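Side-chain contacts in putative cytoplasmic protein (Salmonella enterica subsp. enterica serovar Typhimurium, PDB 4IQN), which is of unknown function but belongs to an uncharacterised protein family, DUF5066, and may act in the cytoplasm, as its name suggests: residues A[25-28]-A[29-33]; A[38-42]-A[43-47]; A[96-100]-A[101-105]; A[193-196]-A[197-200]. All coordinates share one frame; numbering follows the deposited sequence.

Interaction 1 of 4, residues A[25-28]-A[29-33]; sequences TPMS and AEEIS
Ser-28 and Glu-31 form a capping box at the start of helix 29-34, where the loop that follows helix 8-18 turns into the helix on the protein surface. Serine suits the N-cap because its short side chain can turn back to the first turn: OG, lying between the backbone N and the carbonyl carbon (chi1 63°), accepts a weak bond from the backbone N of Glu-31 at 3.3 Å. The reciprocal bond is the stronger one. Glu-31 reaches back with an extended chain, and its OE2 takes the backbone N-H of Ser-28 at 2.9 Å, nearly straight at 168°, on the lone pair that faces away from the other oxygen. The hydroxyl of Ser-28 adds a weak donation to the same OE2, and Ile-32 N closes the first helical turn on Ser-28 O at 3.0 Å.

Beside the capping box, selenomethionine Met-27 bends at its third torsion, laying CE against CG1 of Ile-32 at 3.4 Å, a tight fit. Leu-35 and Leu-59 also touch Met-27, whose long, unbranched apolar chain, here with selenium in place of sulfur, is buried between loop and helix. Glu-31 OE2 has a further, weak and long ion pair with Arg-63. The positive end of the helix dipole and this arginine would both be expected to favour the negative charge of Glu-31, whose carboxylate ties the backbone N of the last loop residue to the first helical turn.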
loop_
_atom_site.group_PDB
_atom_site.type_symbol
_atom_site.label_atom_id
_atom_site.label_comp_id
_atom_site.label_asym_id
_atom_site.label_seq_id
_atom_site.Cartn_x
_atom_site.Cartn_y
_atom_site.Cartn_z
ATOM N N THR A 25 9.469 12.223 13.921
ATOM C CA THR A 25 10.253 12.957 12.916
ATOM C C THR A 25 9.358 13.405 11.758
ATOM O O THR A 25 9.284 12.751 10.718
ATOM C CB THR A 25 11.429 12.096 12.385
ATOM O OG1 THR A 25 10.945 10.813 11.897
ATOM C CG2 THR A 25 12.424 11.851 13.490
ATOM N N PRO A 26 8.652 14.515 11.933
ATOM C CA PRO A 26 7.818 14.972 10.825
ATOM C C PRO A 26 8.648 15.443 9.668
ATOM O O PRO A 26 9.755 15.975 9.883
ATOM C CB PRO A 26 7.077 16.177 11.418
ATOM C CG PRO A 26 7.953 16.648 12.491
ATOM C CD PRO A 26 8.546 15.408 13.089
HETATM N N MSE A 27 8.114 15.256 8.460
HETATM C CA MSE A 27 8.635 15.927 7.270
HETATM C C MSE A 27 8.065 17.300 7.318
HETATM O O MSE A 27 6.955 17.480 7.821
HETATM C CB MSE A 27 8.197 15.236 5.976
HETATM C CG MSE A 27 9.067 14.024 5.780
HETATM SE SE MSE A 27 8.856 13.152 4.035
HETATM C CE MSE A 27 8.144 14.474 2.789
ATOM N N SER A 28 8.796 18.297 6.809
ATOM C CA SER A 28 8.233 19.645 6.760
ATOM C C SER A 28 7.185 19.729 5.624
ATOM O O SER A 28 7.145 18.882 4.717
ATOM C CB SER A 28 9.316 20.694 6.526
ATOM O OG SER A 28 9.916 20.463 5.264
ATOM N N ALA A 29 6.344 20.745 5.713
ATOM C CA ALA A 29 5.365 21.092 4.670
ATOM C C ALA A 29 6.005 21.210 3.295
ATOM O O ALA A 29 5.447 20.735 2.300
ATOM C CB ALA A 29 4.672 22.401 5.024
ATOM N N GLU A 30 7.157 21.878 3.250
ATOM C CA GLU A 30 7.880 22.096 1.995
ATOM C C GLU A 30 8.284 20.766 1.357
ATOM O O GLU A 30 8.007 20.545 0.183
ATOM C CB GLU A 30 9.102 22.991 2.249
ATOM C CG GLU A 30 9.717 23.627 1.033
ATOM C CD GLU A 30 10.386 24.975 1.372
ATOM O OE1 GLU A 30 10.376 25.373 2.561
ATOM O OE2 GLU A 30 10.918 25.641 0.453
ATOM N N GLU A 31 8.897 19.873 2.145
ATOM C CA GLU A 31 9.303 18.545 1.671
ATOM C C GLU A 31 8.078 17.748 1.171
ATOM O O GLU A 31 8.104 17.105 0.105
ATOM C CB GLU A 31 9.946 17.756 2.809
ATOM C CG GLU A 31 11.275 18.296 3.296
ATOM C CD GLU A 31 11.867 17.476 4.445
ATOM O OE1 GLU A 31 12.871 16.774 4.215
ATOM O OE2 GLU A 31 11.342 17.510 5.577
ATOM N N ILE A 32 7.005 17.787 1.950
ATOM C CA ILE A 32 5.788 17.054 1.606
ATOM C C ILE A 32 5.195 17.597 0.319
ATOM O O ILE A 32 4.765 16.830 -0.511
ATOM C CB ILE A 32 4.795 17.052 2.778
ATOM C CG1 ILE A 32 5.415 16.223 3.901
ATOM C CG2 ILE A 32 3.486 16.424 2.382
ATOM C CD1 ILE A 32 4.788 16.426 5.246
ATOM N N SER A 33 5.253 18.910 0.120
ATOM C CA SER A 33 4.724 19.544 -1.100
ATOM C C SER A 33 5.382 19.116 -2.390
ATOM O O SER A 33 4.746 19.161 -3.437
ATOM C CB SER A 33 4.881 21.057 -1.015
ATOM O OG SER A 33 3.923 21.556 -0.134
#

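Interaction 2 of 4, residues A[38-42]-A[43-47]; sequences RKYRD and PQNTE
Arg-38 NH1 donates to the backbone O of Pro-43 at 3.0 Å, one of several hydrogen bonds that close the surface loop between strands 36-38 and 48-49. The acceptor lies near the guanidinium edge, although NH1 stands above the carbonyl plane of Pro-43. At the loop's base, Lys-39 N meets Glu-47 O at 2.9 Å in an almost straight bond. A type I beta turn from Asp-42 to Asn-45 makes the tip, closed by Asn-45 N on Asp-42 O; Pro-43 fits its second position because the ring already holds phi near -60°. Asp-42 OD1 also accepts from Gln-44 N within the turn, at 2.9 Å, from above the carboxylate plane. Asn-45 OD1 then takes Glu-47 N at 3.1 Å, an Asx turn suited to a short amide side chain.

Flat groups pack between these bonds. Over one face of the guanidinium lies CA of Thr-46, 3.7 Å from NE of Arg-38. The Tyr-40 ring brings CD2 to 3.2 Å from ND2 of Asn-45, ring and amide turned 34° apart, while OE1 of Glu-47 lies in the ring plane at its edge.

Water completes the set: one molecule donates to Asp-42 OD2 and accepts from Asn-45 ND2, and another accepts from Tyr-40 N. The loop is held mainly by polar bonds, backbone to backbone and side chain or water to backbone, and the positive guanidinium would be expected to strengthen its bond to the Pro-43 carbonyl.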
loop_
_atom_site.group_PDB
_atom_site.type_symbol
_atom_site.label_atom_id
_atom_site.label_comp_id
_atom_site.label_asym_id
_atom_site.label_seq_id
_atom_site.Cartn_x
_atom_site.Cartn_y
_atom_site.Cartn_z
ATOM N N ARG A 38 5.106 7.891 -9.011
ATOM C CA ARG A 38 4.912 7.300 -10.344
ATOM C C ARG A 38 3.491 6.758 -10.524
ATOM O O ARG A 38 2.924 6.180 -9.590
ATOM C CB ARG A 38 5.961 6.221 -10.617
ATOM C CG ARG A 38 7.355 6.802 -10.803
ATOM C CD ARG A 38 7.484 7.461 -12.150
ATOM N NE ARG A 38 8.879 7.832 -12.443
ATOM C CZ ARG A 38 9.779 6.995 -12.935
ATOM N NH1 ARG A 38 9.446 5.732 -13.198
ATOM N NH2 ARG A 38 11.019 7.423 -13.175
ATOM N N LYS A 39 2.902 6.982 -11.699
ATOM C CA LYS A 39 1.545 6.522 -12.002
ATOM C C LYS A 39 1.494 5.028 -12.335
ATOM O O LYS A 39 0.490 4.362 -12.041
ATOM C CB LYS A 39 0.967 7.337 -13.165
ATOM C CG LYS A 39 -0.434 7.009 -13.664
ATOM C CD LYS A 39 -1.549 7.348 -12.675
ATOM C CE LYS A 39 -2.953 7.016 -13.208
ATOM N NZ LYS A 39 -3.504 8.053 -14.105
ATOM N N TYR A 40 2.557 4.505 -12.934
ATOM C CA TYR A 40 2.559 3.141 -13.471
ATOM C C TYR A 40 3.637 2.273 -12.864
ATOM O O TYR A 40 4.652 2.748 -12.357
ATOM C CB TYR A 40 2.724 3.187 -14.996
ATOM C CG TYR A 40 1.596 3.921 -15.694
ATOM C CD1 TYR A 40 0.365 3.353 -15.789
ATOM C CD2 TYR A 40 1.772 5.216 -16.237
ATOM C CE1 TYR A 40 -0.691 4.001 -16.391
ATOM C CE2 TYR A 40 0.713 5.872 -16.862
ATOM C CZ TYR A 40 -0.517 5.244 -16.925
ATOM O OH TYR A 40 -1.595 5.823 -17.502
ATOM N N ARG A 41 3.391 0.961 -12.891
ATOM C CA ARG A 41 4.367 0.018 -12.429
ATOM C C ARG A 41 5.647 -0.015 -13.290
ATOM O O ARG A 41 6.757 -0.236 -12.799
ATOM C CB ARG A 41 3.752 -1.373 -12.397
ATOM C CG ARG A 41 4.649 -2.275 -11.599
ATOM C CD ARG A 41 3.944 -3.144 -10.616
ATOM N NE ARG A 41 2.604 -2.740 -10.286
ATOM C CZ ARG A 41 1.610 -3.604 -10.130
ATOM N NH1 ARG A 41 1.836 -4.911 -10.251
ATOM N NH2 ARG A 41 0.403 -3.164 -9.871
ATOM N N ASP A 42 5.462 0.172 -14.583
ATOM C CA ASP A 42 6.589 0.183 -15.557
ATOM C C ASP A 42 7.682 1.205 -15.162
ATOM O O ASP A 42 7.464 2.412 -15.234
ATOM C CB ASP A 42 6.015 0.449 -16.946
ATOM C CG ASP A 42 7.070 0.711 -18.015
ATOM O OD1 ASP A 42 8.299 0.468 -17.774
ATOM O OD2 ASP A 42 6.617 1.145 -19.130
ATOM N N PRO A 43 8.857 0.718 -14.742
ATOM C CA PRO A 43 9.900 1.648 -14.287
ATOM C C PRO A 43 10.342 2.677 -15.341
ATOM O O PRO A 43 10.813 3.768 -14.979
ATOM C CB PRO A 43 11.054 0.705 -13.910
ATOM C CG PRO A 43 10.371 -0.611 -13.616
ATOM C CD PRO A 43 9.313 -0.685 -14.661
ATOM N N GLN A 44 10.178 2.361 -16.627
ATOM C CA GLN A 44 10.629 3.293 -17.694
ATOM C C GLN A 44 9.585 4.377 -17.981
ATOM O O GLN A 44 9.853 5.316 -18.713
ATOM C CB GLN A 44 10.971 2.569 -19.023
ATOM C CG GLN A 44 11.739 1.262 -18.898
ATOM C CD GLN A 44 13.077 1.425 -18.204
ATOM O OE1 GLN A 44 13.253 1.026 -17.049
ATOM N NE2 GLN A 44 14.028 2.026 -18.904
ATOM N N ASN A 45 8.368 4.219 -17.454
ATOM C CA ASN A 45 7.330 5.217 -17.650
ATOM C C ASN A 45 7.461 6.309 -16.587
ATOM O O ASN A 45 7.242 6.040 -15.459
ATOM C CB ASN A 45 5.949 4.580 -17.563
ATOM C CG ASN A 45 4.866 5.480 -18.067
ATOM O OD1 ASN A 45 4.895 6.694 -17.861
ATOM N ND2 ASN A 45 3.864 4.883 -18.693
ATOM N N THR A 46 7.817 7.536 -16.963
ATOM C CA THR A 46 8.115 8.570 -15.956
ATOM C C THR A 46 6.891 9.403 -15.517
ATOM O O THR A 46 7.039 10.355 -14.756
ATOM C CB THR A 46 9.200 9.528 -16.471
ATOM O OG1 THR A 46 8.691 10.186 -17.618
ATOM C CG2 THR A 46 10.458 8.764 -16.883
ATOM N N GLU A 47 5.693 9.077 -16.004
ATOM C CA GLU A 47 4.515 9.833 -15.635
ATOM C C GLU A 47 4.290 9.728 -14.150
ATOM O O GLU A 47 4.401 8.650 -13.573
ATOM C CB GLU A 47 3.280 9.397 -16.418
ATOM C CG GLU A 47 2.031 10.216 -16.081
ATOM C CD GLU A 47 0.833 9.903 -16.978
ATOM O OE1 GLU A 47 0.993 9.139 -17.965
ATOM O OE2 GLU A 47 -0.274 10.428 -16.691
HETATM O O HOH W 1 4.745 6.037 -14.188
HETATM O O HOH W 2 3.787 1.696 -19.294
#

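Interaction 3 of 4, residues A[96-100]-A[101-105]; sequences AYYGV and GMDSS
A Schellman motif ends helix 93-99 here, with Gly-101 as its C-prime residue. Its two defining bonds run from Met-102 N to Tyr-97 O and from Gly-101 N to Tyr-98 O, each 3.0 Å long. Gly-101 takes a positive phi of 74°, a turn that glycine enters easily because there is no CB to crowd Val-100 O.

The reversal carries selenomethionine Met-102 back against the helix. Its CB sits over the centre of the Tyr-97 ring, 3.5 Å from the centroid and 13° off the ring normal, a CH-pi contact with the ring face. Tyr-97 offers that face because its CG stands anti to the backbone N (chi1 -159°), leading the ring along the returning chain. Its hydroxyl is bonded to Ile-107 O, so the tyrosine combines a flat apolar surface with a polar end that reaches the following loop. Val-100 adds CG2 against CG of Met-102 at 3.8 Å, and Leu-220 also touches the selenomethionine.

On the exposed flank, Tyr-98 and Asp-103 run side by side, pointing the same way. The carboxylate oxygen OD2 of Asp-103 lies 3.6 Å from CD1 of Tyr-98, in the ring plane at the edge, where the C-H groups carry the slight positive charge of an aromatic rim. On the Tyr-97 side, Ser-105 OG donates to Met-102 O at 2.7 Å on an in-plane lone pair, joining its own backbone N on that carbonyl at the end of the 3-10 segment 102-104. Paired bonds around a glycine, with an apolar contact between C3 in the last helical turn and C'', the residue after the glycine, are typical of a Schellman C-cap.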
loop_
_atom_site.group_PDB
_atom_site.type_symbol
_atom_site.label_atom_id
_atom_site.label_comp_id
_atom_site.label_asym_id
_atom_site.label_seq_id
_atom_site.Cartn_x
_atom_site.Cartn_y
_atom_site.Cartn_z
ATOM N N ALA A 96 5.574 -12.318 -4.301
ATOM C CA ALA A 96 5.083 -13.379 -5.209
ATOM C C ALA A 96 5.944 -14.630 -5.206
ATOM O O ALA A 96 5.443 -15.761 -5.215
ATOM C CB ALA A 96 4.977 -12.840 -6.641
ATOM N N TYR A 97 7.247 -14.414 -5.212
ATOM C CA TYR A 97 8.219 -15.473 -5.174
ATOM C C TYR A 97 8.121 -16.287 -3.878
ATOM O O TYR A 97 8.040 -17.534 -3.901
ATOM C CB TYR A 97 9.587 -14.854 -5.296
ATOM C CG TYR A 97 10.669 -15.769 -5.750
ATOM C CD1 TYR A 97 10.611 -16.358 -7.001
ATOM C CD2 TYR A 97 11.761 -16.017 -4.961
ATOM C CE1 TYR A 97 11.628 -17.167 -7.459
ATOM C CE2 TYR A 97 12.791 -16.840 -5.400
ATOM C CZ TYR A 97 12.719 -17.416 -6.660
ATOM O OH TYR A 97 13.710 -18.245 -7.159
ATOM N N TYR A 98 8.086 -15.577 -2.756
ATOM C CA TYR A 98 7.872 -16.222 -1.447
ATOM C C TYR A 98 6.490 -16.919 -1.415
ATOM O O TYR A 98 6.323 -17.959 -0.756
ATOM C CB TYR A 98 8.048 -15.197 -0.295
ATOM C CG TYR A 98 7.324 -15.600 0.939
ATOM C CD1 TYR A 98 7.907 -16.493 1.853
ATOM C CD2 TYR A 98 6.016 -15.149 1.194
ATOM C CE1 TYR A 98 7.231 -16.907 2.994
ATOM C CE2 TYR A 98 5.332 -15.555 2.337
ATOM C CZ TYR A 98 5.943 -16.434 3.227
ATOM O OH TYR A 98 5.281 -16.825 4.326
ATOM N N GLY A 99 5.509 -16.366 -2.118
ATOM C CA GLY A 99 4.141 -16.883 -2.104
ATOM C C GLY A 99 3.983 -18.299 -2.642
ATOM O O GLY A 99 3.104 -19.030 -2.216
ATOM N N VAL A 100 4.812 -18.669 -3.614
ATOM C CA VAL A 100 4.792 -20.022 -4.140
ATOM C C VAL A 100 5.921 -20.860 -3.561
ATOM O O VAL A 100 6.258 -21.915 -4.096
ATOM C CB VAL A 100 4.763 -20.082 -5.676
ATOM C CG1 VAL A 100 3.397 -19.661 -6.193
ATOM C CG2 VAL A 100 5.872 -19.206 -6.286
ATOM N N GLY A 101 6.497 -20.371 -2.459
ATOM C CA GLY A 101 7.519 -21.063 -1.695
ATOM C C GLY A 101 8.909 -21.112 -2.334
ATOM O O GLY A 101 9.730 -21.913 -1.925
HETATM N N MSE A 102 9.174 -20.268 -3.336
HETATM C CA MSE A 102 10.466 -20.355 -4.051
HETATM C C MSE A 102 11.623 -19.807 -3.265
HETATM O O MSE A 102 12.769 -19.956 -3.669
HETATM C CB MSE A 102 10.434 -19.744 -5.450
HETATM C CG MSE A 102 9.482 -20.480 -6.377
HETATM SE SE MSE A 102 10.217 -22.206 -6.831
HETATM C CE MSE A 102 11.704 -21.653 -7.998
ATOM N N ASP A 103 11.354 -19.198 -2.121
ATOM C CA ASP A 103 12.432 -18.761 -1.237
ATOM C C ASP A 103 13.266 -19.935 -0.708
ATOM O O ASP A 103 14.376 -19.739 -0.270
ATOM C CB ASP A 103 11.884 -17.892 -0.094
ATOM C CG ASP A 103 10.756 -18.579 0.697
ATOM O OD1 ASP A 103 9.775 -19.100 0.066
ATOM O OD2 ASP A 103 10.857 -18.574 1.954
ATOM N N SER A 104 12.735 -21.157 -0.741
ATOM C CA SER A 104 13.500 -22.320 -0.295
ATOM C C SER A 104 14.076 -23.098 -1.468
ATOM O O SER A 104 14.624 -24.138 -1.256
ATOM C CB SER A 104 12.612 -23.265 0.543
ATOM O OG SER A 104 11.556 -23.810 -0.246
ATOM N N SER A 105 13.946 -22.594 -2.699
ATOM C CA SER A 105 14.424 -23.315 -3.883
ATOM C C SER A 105 15.918 -23.268 -4.067
ATOM O O SER A 105 16.445 -24.084 -4.801
ATOM C CB SER A 105 13.785 -22.768 -5.171
ATOM O OG SER A 105 14.245 -21.445 -5.447
#

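Interaction 4 of 4, residues A[193-196]-A[197-200]; sequences KAQQ and KMNE
Four regular i to i+4 backbone bonds, from Lys-197 N to Lys-193 O through Glu-200 N to Gln-196 O, carry helix 190-207 through this contact. One side-chain bond doubles the third of them: Gln-195 NE2 donates to Asn-199 OD1 at 2.8 Å, with an angle of 166° at the hydrogen. The acceptor lies in the amide plane of Gln-195, but the donor approaches from above the carbonyl plane of Asn-199, and the two amides are turned 42° apart. Gln-195 reaches it by bending at its second torsion (chi2 67°), which folds the amide along the helix toward the next turn. Asparagine suits the receiving end because its shorter chain keeps OD1 close to the helix surface. That side is covered: Asn-199 touches Pro-150 and Leu-161, and Gln-195 rests on Asp-144 and Ser-164.

The neighbouring Gln-196 extends toward the loop after strand 158-161, where its NE2 bonds to Ala-162 O and so ties the helix to that loop. Glu-200, its CG anti to the carbonyl carbon, runs extended back along the helix, with CG 3.3 Å from Gln-196 O. On the exposed flanks, Lys-197 stretches away from the preceding turn, while selenomethionine Met-198 lays its CG 3.5 Å from Ala-194 O. The i to i+4 glutamine-asparagine bond is a helix-surface interaction between successive turns, here on a helix with one side against loops and strand 158-161.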
loop_
_atom_site.group_PDB
_atom_site.type_symbol
_atom_site.label_atom_id
_atom_site.label_comp_id
_atom_site.label_asym_id
_atom_site.label_seq_id
_atom_site.Cartn_x
_atom_site.Cartn_y
_atom_site.Cartn_z
ATOM N N LYS A 193 -17.915 0.806 2.204
ATOM C CA LYS A 193 -18.350 -0.252 1.283
ATOM C C LYS A 193 -18.658 0.317 -0.108
ATOM O O LYS A 193 -18.294 -0.284 -1.131
ATOM C CB LYS A 193 -19.540 -1.105 1.853
ATOM C CG LYS A 193 -19.496 -2.590 1.349
ATOM C CD LYS A 193 -18.649 -3.520 2.272
ATOM C CE LYS A 193 -17.831 -4.673 1.624
ATOM N NZ LYS A 193 -18.474 -5.720 0.735
ATOM N N ALA A 194 -19.313 1.457 -0.143
ATOM C CA ALA A 194 -19.684 2.128 -1.398
ATOM C C ALA A 194 -18.436 2.514 -2.193
ATOM O O ALA A 194 -18.421 2.357 -3.398
ATOM C CB ALA A 194 -20.506 3.350 -1.134
ATOM N N GLN A 195 -17.403 3.003 -1.517
ATOM C CA GLN A 195 -16.162 3.346 -2.220
ATOM C C GLN A 195 -15.427 2.085 -2.705
ATOM O O GLN A 195 -14.876 2.067 -3.819
ATOM C CB GLN A 195 -15.271 4.232 -1.372
ATOM C CG GLN A 195 -14.068 4.755 -2.108
ATOM C CD GLN A 195 -14.481 5.720 -3.211
ATOM O OE1 GLN A 195 -15.179 6.692 -2.951
ATOM N NE2 GLN A 195 -14.073 5.447 -4.438
ATOM N N GLN A 196 -15.416 1.027 -1.901
ATOM C CA GLN A 196 -14.836 -0.226 -2.328
ATOM C C GLN A 196 -15.504 -0.749 -3.585
ATOM O O GLN A 196 -14.835 -1.195 -4.510
ATOM C CB GLN A 196 -14.926 -1.294 -1.227
ATOM C CG GLN A 196 -14.023 -1.099 -0.034
ATOM C CD GLN A 196 -14.390 -2.059 1.077
ATOM O OE1 GLN A 196 -15.504 -2.053 1.572
ATOM N NE2 GLN A 196 -13.515 -2.907 1.399
ATOM N N LYS A 197 -16.828 -0.731 -3.597
ATOM C CA LYS A 197 -17.585 -1.138 -4.796
ATOM C C LYS A 197 -17.209 -0.280 -6.028
ATOM O O LYS A 197 -16.971 -0.820 -7.104
ATOM C CB LYS A 197 -19.075 -1.106 -4.534
ATOM C CG LYS A 197 -19.948 -1.753 -5.594
ATOM C CD LYS A 197 -21.347 -1.921 -5.010
ATOM C CE LYS A 197 -22.398 -2.431 -5.985
ATOM N NZ LYS A 197 -23.758 -1.959 -5.562
HETATM N N MSE A 198 -17.126 1.036 -5.854
HETATM C CA MSE A 198 -16.699 1.944 -6.935
HETATM C C MSE A 198 -15.306 1.602 -7.426
HETATM O O MSE A 198 -15.039 1.611 -8.644
HETATM C CB MSE A 198 -16.718 3.387 -6.428
HETATM C CG MSE A 198 -18.100 4.072 -6.445
HETATM SE SE MSE A 198 -17.962 6.046 -6.130
HETATM C CE MSE A 198 -16.823 6.351 -7.724
ATOM N N ASN A 199 -14.403 1.332 -6.490
ATOM C CA ASN A 199 -12.992 1.100 -6.763
ATOM C C ASN A 199 -12.865 -0.170 -7.571
ATOM O O ASN A 199 -12.158 -0.206 -8.558
ATOM C CB ASN A 199 -12.171 0.997 -5.465
ATOM C CG ASN A 199 -11.992 2.337 -4.732
ATOM O OD1 ASN A 199 -12.300 3.386 -5.262
ATOM N ND2 ASN A 199 -11.479 2.293 -3.506
ATOM N N GLU A 200 -13.613 -1.200 -7.186
ATOM C CA GLU A 200 -13.549 -2.474 -7.877
ATOM C C GLU A 200 -14.084 -2.406 -9.295
ATOM O O GLU A 200 -13.500 -3.019 -10.221
ATOM C CB GLU A 200 -14.246 -3.540 -7.032
ATOM C CG GLU A 200 -13.409 -3.860 -5.777
ATOM C CD GLU A 200 -14.154 -4.712 -4.748
ATOM O OE1 GLU A 200 -14.847 -5.653 -5.205
ATOM O OE2 GLU A 200 -14.050 -4.433 -3.507
#

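The four contacts follow one another along the chain and none touches another. Interactions 1 and 3 deal with opposite helix ends: the first caps the N-terminus of helix 29-34, the other finishes helix 93-99, and their centres lie about 38 Å apart on opposite sides of the chain's centre. Interaction 4 is a mid-helix contact, about 31 Å from interaction 1 between centres. Interaction 2 supplies the loop between two strands and comes nearest to interaction 3, about 9 Å between nearest atoms. Trp-116 connects their surroundings, touching both Arg-41 and Ala-96. All four lie at the surface, and no ligand or active site is known to relate them.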